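Local coordinates for protein Lys-gingipain catalytic subunit (Porphyromonas gingivalis, PDB 6I9A) that cleaves proteins after lysine residues as a secreted cysteine peptidase and possible virulence factor of the C25 family, here bound to the inhibitor KYT-36, at residues A[250-255]-A[274-279]; A[261-266]-A[358-363]; A[294-299]-A[342-347]; A[285-290]-A[334-339]. All coordinates share one frame; numbering follows the deposited sequence.

Interaction 1 (A[250-255]-A[274-279]); sequences ITAQFD and YAYIGS. With CA (calcium ion), chain H.
Thr251 and Tyr276 meet where a type I turn, Ile250 to Gln253, sits at the C-terminal end of strand 273-279, in the crossover between parallel strands 242-247 and 273-279 of the mixed sheet. The two side chains cross at about a right angle. The phenol reaches out from the strand, its CG anti to the backbone N (chi1 -175°), and Thr251 OG1 lies in the plane of the ring at its edge. Tyr276 OH donates to Thr251 OG1 over 2.6 Å, while Trp222 NE1 is hydrogen-bonded to the same phenol oxygen. Thr251 OG1 in turn gives its proton to a water 2.6 Å away, and that water accepts from Ser279 N at 2.8 Å. The Thr251 hydroxyl thus links the turn to the strand at two points, the phenol directly and the backbone through a water.

Ala252 is the other half of the contact. Its methyl points to the strand and packs on flat backbone, CB lying 3.5 Å from Gly278 C, with the edge of the Tyr276 ring farther off. Gln253 NE2 adds a bond to Ser280 O just past the strand. The turn follows the nucleophile Cys249, and Ile250 borders the inhibitor pocket. At the other end of the loop, Phe254 O binds a calcium ion at 2.4 Å, so one short loop connects catalytic centre and metal site. The direct backbone bond is Ala252 N to Ser279 O, 2.9 Å long with an N-H...O angle of 156°, the nitrogen standing above the carbonyl plane, 52° out of it.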
# COMPACT_ATOMS: atom_id res chain seq x y z
N ILE A 250 9.55 -1.05 15.63
CA ILE A 250 10.47 -2.02 15.02
C ILE A 250 9.85 -3.28 14.37
O ILE A 250 10.66 -4.10 13.89
CB ILE A 250 11.60 -2.42 16.02
CG1 ILE A 250 11.07 -3.14 17.28
CG2 ILE A 250 12.41 -1.16 16.40
CD1 ILE A 250 12.21 -3.55 18.27
N THR A 251 8.52 -3.39 14.22
CA THR A 251 7.98 -4.57 13.56
C THR A 251 8.32 -4.67 12.08
O THR A 251 8.15 -5.77 11.52
CB THR A 251 6.47 -4.59 13.70
OG1 THR A 251 5.87 -3.49 13.01
CG2 THR A 251 5.98 -4.69 15.14
N ALA A 252 8.78 -3.57 11.46
CA ALA A 252 9.18 -3.60 10.04
C ALA A 252 10.68 -3.47 9.94
O ALA A 252 11.19 -3.02 8.92
CB ALA A 252 8.45 -2.51 9.27
N GLN A 253 11.44 -3.93 10.95
CA GLN A 253 12.93 -3.86 10.89
C GLN A 253 13.40 -5.06 10.06
O GLN A 253 13.79 -6.12 10.58
CB GLN A 253 13.50 -3.87 12.30
CG GLN A 253 14.96 -3.37 12.28
CD GLN A 253 15.51 -3.26 13.67
OE1 GLN A 253 16.38 -4.06 14.10
NE2 GLN A 253 15.04 -2.27 14.40
N PHE A 254 13.39 -4.86 8.74
CA PHE A 254 13.48 -5.98 7.82
C PHE A 254 14.89 -6.46 7.53
O PHE A 254 15.05 -7.40 6.73
CB PHE A 254 12.70 -5.67 6.51
CG PHE A 254 13.18 -4.42 5.81
CD1 PHE A 254 12.52 -3.20 6.00
CD2 PHE A 254 14.24 -4.47 4.94
CE1 PHE A 254 12.98 -2.04 5.37
CE2 PHE A 254 14.72 -3.31 4.32
CZ PHE A 254 14.07 -2.10 4.51
N ASP A 255 15.94 -5.92 8.21
CA ASP A 255 17.26 -6.52 8.20
C ASP A 255 17.58 -7.21 9.54
O ASP A 255 18.74 -7.56 9.79
CB ASP A 255 18.32 -5.47 7.89
CG ASP A 255 18.62 -4.55 9.04
OD1 ASP A 255 17.74 -4.41 9.93
OD2 ASP A 255 19.75 -3.98 9.08
N TYR A 274 -1.93 -9.02 2.82
CA TYR A 274 -1.36 -8.75 1.49
C TYR A 274 -0.38 -7.56 1.54
O TYR A 274 0.43 -7.41 0.62
CB TYR A 274 -2.46 -8.49 0.46
CG TYR A 274 -3.32 -7.28 0.74
CD1 TYR A 274 -2.86 -6.00 0.46
CD2 TYR A 274 -4.58 -7.41 1.33
CE1 TYR A 274 -3.65 -4.88 0.70
CE2 TYR A 274 -5.38 -6.29 1.58
CZ TYR A 274 -4.89 -5.02 1.31
OH TYR A 274 -5.63 -3.90 1.52
N ALA A 275 -0.41 -6.76 2.61
CA ALA A 275 0.52 -5.63 2.78
C ALA A 275 0.53 -5.31 4.26
O ALA A 275 -0.44 -5.52 5.00
CB ALA A 275 0.08 -4.43 1.98
N TYR A 276 1.66 -4.72 4.67
CA TYR A 276 1.90 -4.27 6.06
C TYR A 276 2.57 -2.94 6.04
O TYR A 276 3.51 -2.72 5.27
CB TYR A 276 2.81 -5.29 6.77
CG TYR A 276 3.00 -4.96 8.24
CD1 TYR A 276 1.96 -5.15 9.15
CD2 TYR A 276 4.19 -4.42 8.71
CE1 TYR A 276 2.12 -4.85 10.51
CE2 TYR A 276 4.36 -4.13 10.08
CZ TYR A 276 3.31 -4.34 10.96
OH TYR A 276 3.42 -4.06 12.29
N ILE A 277 2.08 -2.04 6.90
CA ILE A 277 2.77 -0.76 7.13
C ILE A 277 3.28 -0.76 8.56
O ILE A 277 2.49 -1.03 9.49
CB ILE A 277 1.81 0.45 6.93
CG1 ILE A 277 1.40 0.54 5.45
CG2 ILE A 277 2.53 1.74 7.37
CD1 ILE A 277 0.17 1.44 5.23
N GLY A 278 4.56 -0.52 8.75
CA GLY A 278 5.10 -0.43 10.09
C GLY A 278 6.43 0.27 10.06
O GLY A 278 6.91 0.74 9.01
N SER A 279 7.06 0.34 11.22
CA SER A 279 8.30 1.10 11.41
C SER A 279 9.50 0.19 11.58
O SER A 279 9.45 -0.82 12.28
CB SER A 279 8.16 1.94 12.67
OG SER A 279 9.31 2.76 12.87
CA CA H . 14.58 -9.68 6.37
O HOH W 1 5.74 -0.90 13.42
O HOH W 2 17.01 -9.75 6.26
O HOH W 3 14.86 -9.54 8.80
O HOH W 4 14.63 -11.92 7.11

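Interaction 2 (A[261-266]-A[358-363]); sequences FGEVIT and HVLGDG. With CA (calcium ion), chain H.
Helix 261-266, touching through Gly262, Glu263 and Thr266, runs roughly alongside strand 358-361, the segment axes 7.8 Å apart at closest and 31° from parallel. Leu360 carries the packing from the strand. Its CD1 rests on bare helix backbone, 3.7 Å from Gly262 C and 3.9 Å from Glu263 N, a close seat made possible by the glycine. One turn on, Thr266 answers from the helix: its CG2, anti to the carbonyl carbon, lies 3.7 Å from Leu360 O and 4.1 Å from Gly361 CA. The joint is thus van der Waals packing, with a methyl from each side set against the main chain of the other.

Glu263 turns away from the strand. Its carboxylate takes the calcium ion between both oxygens, OE1 at 2.6 Å and OE2 at 2.5 Å. Second-shell bonds fix the carboxylate's rotation, Ser122 OG to OE2 and Cys260 N to OE1. Asp85, the carbonyl of Phe254 and three waters share the ion. The arrangement is that of an alpha/beta sheet whose antiparallel edge strand is covered by a helix, with that helix also supplying the bidentate carboxylate of a calcium site.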
# COMPACT_ATOMS: atom_id res chain seq x y z
N PHE A 261 8.24 -9.11 11.94
CA PHE A 261 6.81 -9.29 11.95
C PHE A 261 6.19 -8.91 10.60
O PHE A 261 5.33 -9.64 10.08
CB PHE A 261 6.25 -8.41 13.09
CG PHE A 261 4.77 -8.50 13.27
CD1 PHE A 261 3.91 -7.67 12.55
CD2 PHE A 261 4.22 -9.36 14.21
CE1 PHE A 261 2.53 -7.71 12.74
CE2 PHE A 261 2.84 -9.40 14.42
CZ PHE A 261 2.00 -8.55 13.71
N GLY A 262 6.59 -7.76 10.03
CA GLY A 262 5.99 -7.34 8.76
C GLY A 262 6.33 -8.28 7.60
O GLY A 262 5.52 -8.44 6.67
N GLU A 263 7.53 -8.90 7.64
CA GLU A 263 7.90 -9.87 6.62
C GLU A 263 7.06 -11.13 6.82
O GLU A 263 6.55 -11.71 5.88
CB GLU A 263 9.40 -10.18 6.71
CG GLU A 263 10.23 -9.05 6.11
CD GLU A 263 11.73 -9.25 6.29
OE1 GLU A 263 12.18 -9.52 7.42
OE2 GLU A 263 12.45 -9.04 5.30
N VAL A 264 6.96 -11.62 8.08
CA VAL A 264 6.20 -12.87 8.28
C VAL A 264 4.74 -12.68 7.90
O VAL A 264 4.16 -13.57 7.26
CB VAL A 264 6.36 -13.34 9.75
CG1 VAL A 264 5.47 -14.55 10.04
CG2 VAL A 264 7.82 -13.72 10.02
N ILE A 265 4.12 -11.57 8.29
CA ILE A 265 2.68 -11.43 8.08
C ILE A 265 2.34 -11.39 6.58
O ILE A 265 1.22 -11.77 6.21
CB ILE A 265 2.12 -10.22 8.87
CG1 ILE A 265 0.64 -10.43 9.20
CG2 ILE A 265 2.39 -8.87 8.13
CD1 ILE A 265 0.13 -9.36 10.22
N THR A 266 3.30 -10.94 5.74
CA THR A 266 3.07 -10.93 4.30
C THR A 266 3.53 -12.24 3.67
O THR A 266 2.90 -12.69 2.71
CB THR A 266 3.71 -9.71 3.67
OG1 THR A 266 5.10 -9.59 4.05
CG2 THR A 266 2.96 -8.46 4.01
N HIS A 358 7.65 1.92 6.55
CA HIS A 358 7.77 1.18 5.30
C HIS A 358 6.51 0.44 5.00
O HIS A 358 5.77 0.04 5.90
CB HIS A 358 8.91 0.13 5.45
CG HIS A 358 10.28 0.75 5.47
ND1 HIS A 358 10.78 1.37 6.58
CD2 HIS A 358 11.20 0.86 4.47
CE1 HIS A 358 11.99 1.84 6.24
NE2 HIS A 358 12.27 1.56 4.97
N VAL A 359 6.34 0.14 3.68
CA VAL A 359 5.39 -0.84 3.22
C VAL A 359 6.16 -2.13 2.90
O VAL A 359 7.10 -2.11 2.08
CB VAL A 359 4.61 -0.39 1.98
CG1 VAL A 359 3.66 -1.52 1.52
CG2 VAL A 359 3.80 0.90 2.24
N LEU A 360 5.71 -3.24 3.49
CA LEU A 360 6.13 -4.61 3.12
C LEU A 360 4.91 -5.27 2.47
O LEU A 360 3.76 -5.04 2.87
CB LEU A 360 6.60 -5.39 4.35
CG LEU A 360 7.94 -4.86 4.90
CD1 LEU A 360 8.14 -5.26 6.37
CD2 LEU A 360 9.10 -5.38 4.05
N GLY A 361 5.16 -6.05 1.41
CA GLY A 361 4.05 -6.49 0.58
C GLY A 361 3.71 -5.41 -0.44
O GLY A 361 4.55 -4.57 -0.78
N ASP A 362 2.50 -5.44 -1.01
CA ASP A 362 2.22 -4.65 -2.21
C ASP A 362 1.54 -3.33 -1.89
O ASP A 362 0.33 -3.24 -1.63
CB ASP A 362 1.37 -5.50 -3.16
CG ASP A 362 1.14 -4.84 -4.52
OD1 ASP A 362 1.51 -3.65 -4.67
OD2 ASP A 362 0.63 -5.53 -5.43
N GLY A 363 2.34 -2.27 -1.94
CA GLY A 363 1.87 -0.92 -1.67
C GLY A 363 1.01 -0.29 -2.75
O GLY A 363 0.36 0.74 -2.54
CA CA H . 14.58 -9.68 6.37
O HOH W 2 17.01 -9.75 6.26
O HOH W 3 14.86 -9.54 8.80
O HOH W 4 14.63 -11.92 7.11

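Interaction 3 (A[294-299]-A[342-347]); sequences GANAVF and IGNITH. With H8E (benzyl-N-[(2S)-1-[[(3S)-7-amino-1-(benzylamino)-1,2-dioxoheptan-3-yl]amino]-5-(2-methyl-2-phenylhydrazinyl)-1,5-dioxopentan-2-yl]carbamate), chain I.
Asn296 and Asn344 join two loops through a pair of hydrogen bonds that uses both ends of one amide. Asn344 OD1 accepts from Asn296 N at 2.8 Å, with an N-H...O angle of 157°, and Asn344 ND2 donates to Asn296 OD1 at 3.0 Å. The second bond lies close to the amide plane of its donor, yet the nitrogen stands above the carbonyl plane of its acceptor. This follows from the two side chains crossing at about a right angle with their amide planes 55° apart. Asn296 therefore gives its backbone N-H and receives at its side-chain oxygen, so two atoms of one residue, one backbone and one side-chain, are held by a single amide. Ile342 packs beside it, CD1 lying 3.5 Å from Asn296 ND2 and 4.0 Å from Ala295 CB.

Farther along, Phe299 and His347 reach tip to tip, CZ to CE1 at 3.9 Å, and their rings meet rim to rim with planes 36° apart. His347 offers a face to the inhibitor: atom CAS of its benzyl carbamate ring sits over the centre of the imidazole, 3.3 Å above the plane.

Several main-chain groups of the two loops find partners on nearby helices and loops. Tyr290 OH bonds Ile345 O, Tyr289 OH bonds Val298 O, Glu287 OE1 takes the N-H of His347, and Ser309 OG bonds Ala295 N. Segment 294-299 leaves helix 285-293, whereas 342-347 leaves helix 325-342 through a Schellman motif at Gly343 and leads to helix 350-356; Phe299 also lies on helix 163-178.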
# COMPACT_ATOMS: atom_id res chain seq x y z
N GLY A 294 -4.15 13.12 12.53
CA GLY A 294 -3.86 14.45 12.00
C GLY A 294 -3.11 15.26 13.04
O GLY A 294 -3.10 14.95 14.25
N ALA A 295 -2.43 16.30 12.55
CA ALA A 295 -1.80 17.25 13.48
C ALA A 295 -2.86 18.04 14.26
O ALA A 295 -4.05 18.05 13.92
CB ALA A 295 -0.90 18.20 12.70
N ASN A 296 -2.38 18.73 15.30
CA ASN A 296 -3.26 19.50 16.24
C ASN A 296 -4.06 18.56 17.16
O ASN A 296 -4.91 19.03 17.89
CB ASN A 296 -4.17 20.55 15.60
CG ASN A 296 -3.50 21.89 15.48
OD1 ASN A 296 -2.64 22.25 16.34
ND2 ASN A 296 -3.82 22.63 14.42
N ALA A 297 -3.73 17.28 17.18
CA ALA A 297 -4.27 16.36 18.18
C ALA A 297 -3.58 16.66 19.51
O ALA A 297 -2.41 17.00 19.55
CB ALA A 297 -3.95 14.92 17.72
N VAL A 298 -4.34 16.57 20.59
CA VAL A 298 -3.85 16.88 21.94
C VAL A 298 -3.93 15.63 22.81
O VAL A 298 -4.94 14.89 22.77
CB VAL A 298 -4.69 18.04 22.51
CG1 VAL A 298 -4.40 18.28 23.98
CG2 VAL A 298 -4.45 19.31 21.70
N PHE A 299 -2.88 15.36 23.57
CA PHE A 299 -2.88 14.19 24.45
C PHE A 299 -3.98 14.28 25.49
O PHE A 299 -4.17 15.33 26.13
CB PHE A 299 -1.53 14.03 25.17
CG PHE A 299 -0.31 14.01 24.27
CD1 PHE A 299 -0.36 13.49 22.99
CD2 PHE A 299 0.90 14.52 24.72
CE1 PHE A 299 0.76 13.50 22.17
CE2 PHE A 299 2.03 14.49 23.91
CZ PHE A 299 1.96 13.98 22.65
N ILE A 342 3.75 23.30 12.37
CA ILE A 342 2.79 24.21 13.03
C ILE A 342 3.14 24.38 14.52
O ILE A 342 2.44 25.14 15.19
CB ILE A 342 1.31 23.81 12.80
CG1 ILE A 342 0.96 22.52 13.54
CG2 ILE A 342 1.01 23.75 11.30
CD1 ILE A 342 -0.55 22.13 13.40
N GLY A 343 4.18 23.72 14.99
CA GLY A 343 4.65 23.93 16.37
C GLY A 343 4.02 23.03 17.40
O GLY A 343 4.12 23.32 18.59
N ASN A 344 3.35 21.94 16.98
CA ASN A 344 2.87 20.99 17.97
C ASN A 344 4.02 20.29 18.69
O ASN A 344 5.16 20.31 18.22
CB ASN A 344 2.08 19.87 17.25
CG ASN A 344 0.79 20.24 16.61
OD1 ASN A 344 0.27 19.45 15.82
ND2 ASN A 344 0.20 21.41 16.94
N ILE A 345 3.75 19.62 19.82
CA ILE A 345 4.77 18.82 20.52
C ILE A 345 5.23 17.73 19.57
O ILE A 345 4.40 16.99 19.02
CB ILE A 345 4.12 18.22 21.78
CG1 ILE A 345 3.83 19.33 22.81
CG2 ILE A 345 5.02 17.14 22.41
CD1 ILE A 345 2.94 18.79 23.99
N THR A 346 6.51 17.57 19.41
CA THR A 346 7.06 16.48 18.62
C THR A 346 8.09 15.73 19.47
O THR A 346 8.73 16.30 20.35
CB THR A 346 7.62 16.96 17.28
OG1 THR A 346 8.66 17.88 17.50
CG2 THR A 346 6.56 17.56 16.34
N HIS A 347 8.22 14.44 19.19
CA HIS A 347 9.12 13.55 19.93
C HIS A 347 10.36 13.14 19.17
O HIS A 347 11.34 12.68 19.79
CB HIS A 347 8.35 12.29 20.36
CG HIS A 347 7.26 12.59 21.35
ND1 HIS A 347 6.22 11.69 21.57
CD2 HIS A 347 7.13 13.65 22.20
CE1 HIS A 347 5.48 12.25 22.54
NE2 HIS A 347 5.99 13.42 22.96
CAQ H8E I . 9.27 -4.16 23.06
CAK H8E I . 8.75 -5.38 23.54
CAH H8E I . 7.81 -5.38 24.58
CAL H8E I . 7.38 -4.18 25.15
CAR H8E I . 7.92 -3.00 24.67
CBO H8E I . 8.82 -2.95 23.61
CBA H8E I . 9.34 -1.70 23.22
NBE H8E I . 8.51 -1.01 22.23
CBL H8E I . 8.40 0.35 22.17
OAE H8E I . 8.91 1.07 23.03
CBN H8E I . 7.60 0.90 20.99
OAG H8E I . 6.83 0.05 20.45
CBS H8E I . 6.96 2.29 21.34
CBB H8E I . 5.78 2.65 20.42
CAY H8E I . 5.08 3.94 20.83
CAX H8E I . 4.08 4.48 19.81
CAW H8E I . 2.81 3.64 19.74
NAB H8E I . 1.87 4.25 18.75
NBG H8E I . 7.93 3.39 21.36
C H8E I . 8.21 4.17 22.40
O H8E I . 7.73 4.06 23.53
CA H8E I . 9.35 5.13 22.13
N H8E I . 9.33 6.30 23.01
CBK H8E I . 8.36 7.25 22.93
OAD H8E I . 7.39 7.07 22.18
OBI H8E I . 8.53 8.27 23.68
CBD H8E I . 7.49 9.31 23.72
CBP H8E I . 7.74 10.26 24.80
CAS H8E I . 8.35 11.50 24.57
CAM H8E I . 8.59 12.46 25.60
CAI H8E I . 8.25 12.05 26.90
CAN H8E I . 7.71 10.80 27.14
CAT H8E I . 7.45 9.90 26.12
CB H8E I . 10.69 4.40 22.31
CG H8E I . 10.89 3.83 23.74
CD H8E I . 12.00 2.82 23.78
OE1 H8E I . 13.17 3.19 23.88
NE2 H8E I . 11.57 1.56 23.62
NBT H8E I . 12.45 0.48 23.45
CAA H8E I . 12.28 -0.19 22.14
CBQ H8E I . 12.72 -0.25 24.65
CAU H8E I . 13.09 -1.60 24.63
CAO H8E I . 13.41 -2.26 25.82
CAJ H8E I . 13.35 -1.59 27.03
CAP H8E I . 12.95 -0.26 27.07
CAV H8E I . 12.66 0.41 25.89

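Interaction 4 (A[285-290]-A[334-339]); sequences WGEDYY and LAATHA. With H8E (benzyl-N-[(2S)-1-[[(3S)-7-amino-1-(benzylamino)-1,2-dioxoheptan-3-yl]amino]-5-(2-methyl-2-phenylhydrazinyl)-1,5-dioxopentan-2-yl]carbamate), chain I.
Helices 285-290 and 334-339 touch through Tyr290, Glu287 and a row of alanines, their axes crossing at 117° with a closest approach of 8.2 Å. This is close helix-helix packing, in which small residues on one helix let the other come near, beside the primary specificity pocket of the C25 peptidase.

The Tyr290 ring does most of the work. Ala339 CB lies over one of its faces in a CH-pi contact, displaced toward the rim and only 3.3 Å from CD2. Gly286 O, from the preceding turn of the same helix, stands 3.3 Å above the opposite face, so the ring is held between a methyl and a carbonyl. Ala335 CB presses on the main chain instead, 3.2 Å from Tyr290 O, a tight fit. Glu287 CG packs against Ala336 CB, and the bend at chi2 (81°) turns CD and the carboxylate off the line of the chain. A water then spans the helices, donating to Glu287 OE2 and to Ala336 O, 2.9 Å from each. The same buried carboxylate oxygen receives the N-H groups of Ile348 and Gly349.

The inhibitor meets the first turn of helix 285-290, at Trp285 and at Asp288, which points away from the alanines. Trp285 N donates to its carbamate oxygen OAD at 3.0 Å, and one face of the indole is covered by the aliphatic part of its lysine-like arm, with CAY 3.4 Å above the ring plane and offset toward the rim, as suits an enzyme that prefers lysine at P1. Ser283 OG also bonds Asp288 OD2, while Tyr353 and Tyr357 bond OD1. At the tip of that arm the amine NAB donates to Asp288 OD2 at 2.9 Å.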
# COMPACT_ATOMS: atom_id res chain seq x y z
N TRP A 285 5.10 7.90 20.49
CA TRP A 285 3.68 8.13 20.78
C TRP A 285 3.15 9.39 20.14
O TRP A 285 2.01 9.39 19.65
CB TRP A 285 3.49 8.16 22.30
CG TRP A 285 3.48 6.79 22.94
CD1 TRP A 285 4.51 6.19 23.60
CD2 TRP A 285 2.40 5.83 22.91
NE1 TRP A 285 4.14 4.93 24.02
CE2 TRP A 285 2.86 4.68 23.61
CE3 TRP A 285 1.10 5.83 22.38
CZ2 TRP A 285 2.07 3.56 23.80
CZ3 TRP A 285 0.30 4.71 22.59
CH2 TRP A 285 0.80 3.59 23.28
N GLY A 286 3.89 10.51 20.22
CA GLY A 286 3.34 11.76 19.67
C GLY A 286 3.18 11.74 18.17
O GLY A 286 2.09 11.92 17.64
N GLU A 287 4.29 11.46 17.45
CA GLU A 287 4.20 11.42 15.98
C GLU A 287 3.22 10.34 15.52
O GLU A 287 2.52 10.60 14.56
CB GLU A 287 5.55 11.20 15.32
CG GLU A 287 6.37 12.46 15.06
CD GLU A 287 7.14 13.03 16.23
OE1 GLU A 287 6.90 12.62 17.39
OE2 GLU A 287 8.02 13.90 15.96
N ASP A 288 3.15 9.17 16.19
CA ASP A 288 2.17 8.17 15.73
C ASP A 288 0.74 8.67 15.92
O ASP A 288 -0.17 8.30 15.17
CB ASP A 288 2.33 6.84 16.44
CG ASP A 288 3.34 5.87 15.86
OD1 ASP A 288 4.01 6.22 14.84
OD2 ASP A 288 3.42 4.75 16.39
N TYR A 289 0.49 9.48 16.99
CA TYR A 289 -0.85 10.05 17.20
C TYR A 289 -1.24 10.90 15.98
O TYR A 289 -2.30 10.75 15.41
CB TYR A 289 -0.84 10.82 18.52
CG TYR A 289 -2.13 11.41 19.03
CD1 TYR A 289 -3.35 10.75 18.87
CD2 TYR A 289 -2.10 12.53 19.85
CE1 TYR A 289 -4.51 11.25 19.48
CE2 TYR A 289 -3.23 12.98 20.51
CZ TYR A 289 -4.43 12.35 20.31
OH TYR A 289 -5.59 12.79 20.95
N TYR A 290 -0.35 11.82 15.62
CA TYR A 290 -0.64 12.68 14.47
C TYR A 290 -0.75 11.87 13.19
O TYR A 290 -1.61 12.15 12.35
CB TYR A 290 0.49 13.74 14.27
CG TYR A 290 0.83 14.51 15.54
CD1 TYR A 290 -0.17 15.06 16.33
CD2 TYR A 290 2.15 14.73 15.90
CE1 TYR A 290 0.13 15.74 17.50
CE2 TYR A 290 2.47 15.43 17.06
CZ TYR A 290 1.46 15.95 17.84
OH TYR A 290 1.79 16.63 18.99
N LEU A 334 2.86 12.77 6.32
CA LEU A 334 2.58 14.19 6.12
C LEU A 334 2.05 14.81 7.39
O LEU A 334 2.42 15.93 7.74
CB LEU A 334 1.54 14.39 5.02
CG LEU A 334 1.96 14.11 3.58
CD1 LEU A 334 0.75 14.33 2.68
CD2 LEU A 334 3.08 15.08 3.13
N ALA A 335 1.16 14.09 8.10
CA ALA A 335 0.60 14.65 9.33
C ALA A 335 1.69 14.83 10.39
O ALA A 335 1.70 15.86 11.09
CB ALA A 335 -0.51 13.72 9.84
N ALA A 336 2.60 13.84 10.53
CA ALA A 336 3.67 14.00 11.50
C ALA A 336 4.56 15.20 11.11
O ALA A 336 5.11 15.89 11.98
CB ALA A 336 4.49 12.72 11.56
N THR A 337 4.73 15.43 9.78
CA THR A 337 5.54 16.55 9.32
C THR A 337 4.81 17.85 9.61
O THR A 337 5.42 18.84 10.08
CB THR A 337 5.81 16.39 7.81
OG1 THR A 337 6.45 15.11 7.58
CG2 THR A 337 6.76 17.45 7.30
N HIS A 338 3.52 17.92 9.29
CA HIS A 338 2.74 19.12 9.51
C HIS A 338 2.75 19.51 10.97
O HIS A 338 2.83 20.71 11.31
CB HIS A 338 1.28 18.90 9.01
CG HIS A 338 0.46 20.12 9.01
ND1 HIS A 338 0.80 21.20 8.23
CD2 HIS A 338 -0.69 20.38 9.66
CE1 HIS A 338 -0.17 22.09 8.42
NE2 HIS A 338 -1.10 21.62 9.28
N ALA A 339 2.66 18.53 11.89
CA ALA A 339 2.69 18.80 13.33
C ALA A 339 3.94 19.61 13.70
O ALA A 339 3.87 20.58 14.45
CB ALA A 339 2.64 17.48 14.08
CAQ H8E I . 9.27 -4.16 23.06
CAK H8E I . 8.75 -5.38 23.54
CAH H8E I . 7.81 -5.38 24.58
CAL H8E I . 7.38 -4.18 25.15
CAR H8E I . 7.92 -3.00 24.67
CBO H8E I . 8.82 -2.95 23.61
CBA H8E I . 9.34 -1.70 23.22
NBE H8E I . 8.51 -1.01 22.23
CBL H8E I . 8.40 0.35 22.17
OAE H8E I . 8.91 1.07 23.03
CBN H8E I . 7.60 0.90 20.99
OAG H8E I . 6.83 0.05 20.45
CBS H8E I . 6.96 2.29 21.34
CBB H8E I . 5.78 2.65 20.42
CAY H8E I . 5.08 3.94 20.83
CAX H8E I . 4.08 4.48 19.81
CAW H8E I . 2.81 3.64 19.74
NAB H8E I . 1.87 4.25 18.75
NBG H8E I . 7.93 3.39 21.36
C H8E I . 8.21 4.17 22.40
O H8E I . 7.73 4.06 23.53
CA H8E I . 9.35 5.13 22.13
N H8E I . 9.33 6.30 23.01
CBK H8E I . 8.36 7.25 22.93
OAD H8E I . 7.39 7.07 22.18
OBI H8E I . 8.53 8.27 23.68
CBD H8E I . 7.49 9.31 23.72
CBP H8E I . 7.74 10.26 24.80
CAS H8E I . 8.35 11.50 24.57
CAM H8E I . 8.59 12.46 25.60
CAI H8E I . 8.25 12.05 26.90
CAN H8E I . 7.71 10.80 27.14
CAT H8E I . 7.45 9.90 26.12
CB H8E I . 10.69 4.40 22.31
CG H8E I . 10.89 3.83 23.74
CD H8E I . 12.00 2.82 23.78
OE1 H8E I . 13.17 3.19 23.88
NE2 H8E I . 11.57 1.56 23.62
NBT H8E I . 12.45 0.48 23.45
CAA H8E I . 12.28 -0.19 22.14
CBQ H8E I . 12.72 -0.25 24.65
CAU H8E I . 13.09 -1.60 24.63
CAO H8E I . 13.41 -2.26 25.82
CAJ H8E I . 13.35 -1.59 27.03
CAP H8E I . 12.95 -0.26 27.07
CAV H8E I . 12.66 0.41 25.89
O HOH W 5 7.50 15.56 13.62

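Followed from the N terminus, the chain opens interaction 1 at 250-255 and interaction 2 at 261-266 before 274-279 closes the first, so these two cross. They join the calcium-binding loop and helix 261-267 to neighbouring strands 273-279 and 357-361. Segments 285-290 and 294-299 then open interactions 4 and 3; helix 325-342 closes interaction 4 at 334-339, and the loop beyond it closes interaction 3 at 342-347. This second pair also crosses, touches directly, and shares the inhibitor. Both fall within the long excursion that ends when 358-363 returns to interaction 2, whose centre lies about 22 Å from that of interaction 4.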